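Uracil-DNA glycosylase (PDB 5X3G) belongs to the uracil-DNA glycosylase superfamily, with a four-stranded parallel beta-sheet and helices packed around it. Local coordinates at residues Tyr81-Ser86 against Phe92-Val97. Residues are numbered along the deposited sequence; the frame is centred on the assembly and turned at random.
Sequences YPRPES and FIDGRV
Phe-92 meets Tyr-81 through its backbone: the phenol OH of Tyr-81 donates to Phe-92 O at 3.0 Å, coming from above the carbonyl plane. The ring of Phe-92 stacks edge-to-face with Phe-119 of helix 114-126. At Ile-93 it is again the carbonyl that faces the tyrosine, its O lying in the ring plane 3.5 Å from Tyr-81 CE2, while the aliphatic side chain packs against helix 152-161.

Asp-94 engages three side chains of 81-86: Tyr-81, Arg-83 and Ser-86. Its CG stands anti to the backbone N (chi1 -169°), which swings the carboxylate over one face of the Tyr-81 ring, the two planes 25° apart and OD2 4.0 Å above the ring centre. That same OD2 takes a salt bridge from Arg-83 NH2 at 2.9 Å, met on the syn side but somewhat out of the carboxylate plane, the two flat groups only slightly inclined to each other. Ser-86 OG donates to Asp-94 OD1, though the modelled 2.4 Å is short enough to be doubtful, and in turn accepts from Arg-83 NE. OD1 also uses its anti lone pair to take the backbone N-H of Arg-96, closing an Asx turn inside the type I turn from Asp-94 to Val-97. Both segments belong to the long loop after strand 73-77, and Tyr-81 ends the Gly-Gln-Asp-Pro-Tyr signature seen in family 1 uracil-DNA glycosylases, part of the active-site loop in those relatives.

Gly-95 N reaches back to Ser-86 O at 2.7 Å, a fairly straight bond (161°), with the Glu-85 carbonyl O also close against this glycine. Arg-96 then runs alongside Glu-85, CG to CG 3.4 Å, and its NH1 bridges to Glu-85 OE2 at 2.9 Å on the anti side, the two flat groups steeply inclined. From the same guanidinium, NH2 forms a salt bridge with Glu-109 OE1 of helix 108-112, the stronger polar partner of Arg-96.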
loop_
_atom_site.group_PDB
_atom_site.type_symbol
_atom_site.label_atom_id
_atom_site.label_comp_id
_atom_site.label_asym_id
_atom_site.label_seq_id
_atom_site.Cartn_x
_atom_site.Cartn_y
_atom_site.Cartn_z
ATOM N N TYR A 81 -7.241 -6.093 3.067
ATOM C CA TYR A 81 -8.614 -5.780 3.419
ATOM C C TYR A 81 -9.404 -7.072 3.635
ATOM O O TYR A 81 -9.190 -8.064 2.935
ATOM C CB TYR A 81 -9.264 -4.942 2.321
ATOM C CG TYR A 81 -8.805 -3.498 2.274
ATOM C CD1 TYR A 81 -9.056 -2.634 3.332
ATOM C CD2 TYR A 81 -8.137 -2.995 1.163
ATOM C CE1 TYR A 81 -8.647 -1.313 3.291
ATOM C CE2 TYR A 81 -7.724 -1.673 1.115
ATOM C CZ TYR A 81 -7.982 -0.837 2.179
ATOM O OH TYR A 81 -7.575 0.476 2.137
ATOM N N PRO A 82 -10.339 -7.083 4.597
ATOM C CA PRO A 82 -11.032 -8.334 4.952
ATOM C C PRO A 82 -11.984 -8.851 3.881
ATOM O O PRO A 82 -12.827 -9.711 4.157
ATOM C CB PRO A 82 -11.804 -7.953 6.226
ATOM C CG PRO A 82 -11.170 -6.671 6.714
ATOM C CD PRO A 82 -10.718 -5.968 5.479
ATOM N N ARG A 83 -11.850 -8.354 2.659
ATOM C CA ARG A 83 -12.818 -8.621 1.606
ATOM C C ARG A 83 -12.110 -9.226 0.402
ATOM O O ARG A 83 -11.079 -8.700 -0.035
ATOM C CB ARG A 83 -13.536 -7.321 1.248
ATOM C CG ARG A 83 -14.391 -6.791 2.389
ATOM C CD ARG A 83 -15.063 -5.482 2.037
ATOM N NE ARG A 83 -14.056 -4.453 1.797
ATOM C CZ ARG A 83 -13.463 -3.749 2.757
ATOM N NH1 ARG A 83 -13.776 -3.961 4.030
ATOM N NH2 ARG A 83 -12.551 -2.839 2.447
ATOM N N PRO A 84 -12.614 -10.336 -0.146
ATOM C CA PRO A 84 -11.930 -10.960 -1.293
ATOM C C PRO A 84 -11.759 -10.032 -2.482
ATOM O O PRO A 84 -10.681 -10.005 -3.088
ATOM C CB PRO A 84 -12.832 -12.157 -1.625
ATOM C CG PRO A 84 -13.578 -12.438 -0.366
ATOM C CD PRO A 84 -13.786 -11.112 0.295
ATOM N N GLU A 85 -12.787 -9.259 -2.829
ATOM C CA GLU A 85 -12.681 -8.347 -3.958
ATOM C C GLU A 85 -11.896 -7.082 -3.622
ATOM O O GLU A 85 -11.488 -6.362 -4.539
ATOM C CB GLU A 85 -14.077 -7.978 -4.473
ATOM C CG GLU A 85 -14.920 -7.140 -3.522
ATOM C CD GLU A 85 -15.596 -7.941 -2.419
ATOM O OE1 GLU A 85 -15.336 -9.158 -2.307
ATOM O OE2 GLU A 85 -16.398 -7.348 -1.664
ATOM N N SER A 86 -11.663 -6.806 -2.337
ATOM C CA SER A 86 -10.912 -5.624 -1.925
ATOM C C SER A 86 -9.412 -5.862 -1.832
ATOM O O SER A 86 -8.632 -4.946 -2.117
ATOM C CB SER A 86 -11.404 -5.123 -0.566
ATOM O OG SER A 86 -12.511 -4.254 -0.699
ATOM N N PHE A 92 -3.393 0.054 1.167
ATOM C CA PHE A 92 -4.204 1.250 0.952
ATOM C C PHE A 92 -5.149 1.144 -0.244
ATOM O O PHE A 92 -6.242 1.716 -0.210
ATOM C CB PHE A 92 -3.307 2.482 0.797
ATOM C CG PHE A 92 -3.986 3.769 1.156
ATOM C CD1 PHE A 92 -4.799 3.838 2.275
ATOM C CD2 PHE A 92 -3.811 4.906 0.388
ATOM C CE1 PHE A 92 -5.430 5.013 2.618
ATOM C CE2 PHE A 92 -4.441 6.088 0.725
ATOM C CZ PHE A 92 -5.251 6.141 1.844
ATOM N N ILE A 93 -4.758 0.429 -1.295
ATOM C CA ILE A 93 -5.572 0.349 -2.505
ATOM C C ILE A 93 -6.673 -0.684 -2.302
ATOM O O ILE A 93 -6.401 -1.880 -2.159
ATOM C CB ILE A 93 -4.719 0.000 -3.731
ATOM C CG1 ILE A 93 -3.567 0.988 -3.879
ATOM C CG2 ILE A 93 -5.572 0.025 -4.985
ATOM C CD1 ILE A 93 -4.006 2.426 -4.068
ATOM N N ASP A 94 -7.921 -0.226 -2.319
ATOM C CA ASP A 94 -9.071 -1.101 -2.127
ATOM C C ASP A 94 -9.571 -1.581 -3.485
ATOM O O ASP A 94 -10.036 -0.779 -4.303
ATOM C CB ASP A 94 -10.180 -0.375 -1.364
ATOM C CG ASP A 94 -11.280 -1.313 -0.896
ATOM O OD1 ASP A 94 -11.709 -2.181 -1.682
ATOM O OD2 ASP A 94 -11.719 -1.186 0.266
ATOM N N GLY A 95 -9.498 -2.893 -3.710
ATOM C CA GLY A 95 -9.891 -3.490 -4.974
ATOM C C GLY A 95 -11.370 -3.396 -5.296
ATOM O O GLY A 95 -11.750 -3.700 -6.431
ATOM N N ARG A 96 -12.211 -3.006 -4.334
ATOM C CA ARG A 96 -13.616 -2.764 -4.654
ATOM C C ARG A 96 -13.786 -1.536 -5.532
ATOM O O ARG A 96 -14.696 -1.491 -6.366
ATOM C CB ARG A 96 -14.448 -2.587 -3.384
ATOM C CG ARG A 96 -14.801 -3.867 -2.673
ATOM C CD ARG A 96 -15.757 -3.613 -1.521
ATOM N NE ARG A 96 -17.004 -3.013 -1.983
ATOM C CZ ARG A 96 -18.029 -3.700 -2.478
ATOM N NH1 ARG A 96 -17.960 -5.020 -2.576
ATOM N NH2 ARG A 96 -19.125 -3.068 -2.875
ATOM N N VAL A 97 -12.934 -0.534 -5.352
ATOM C CA VAL A 97 -13.077 0.728 -6.063
ATOM C C VAL A 97 -12.546 0.566 -7.477
ATOM O O VAL A 97 -11.432 0.071 -7.685
ATOM C CB VAL A 97 -12.340 1.857 -5.325
ATOM C CG1 VAL A 97 -12.590 3.178 -6.022
ATOM C CG2 VAL A 97 -12.770 1.919 -3.865
#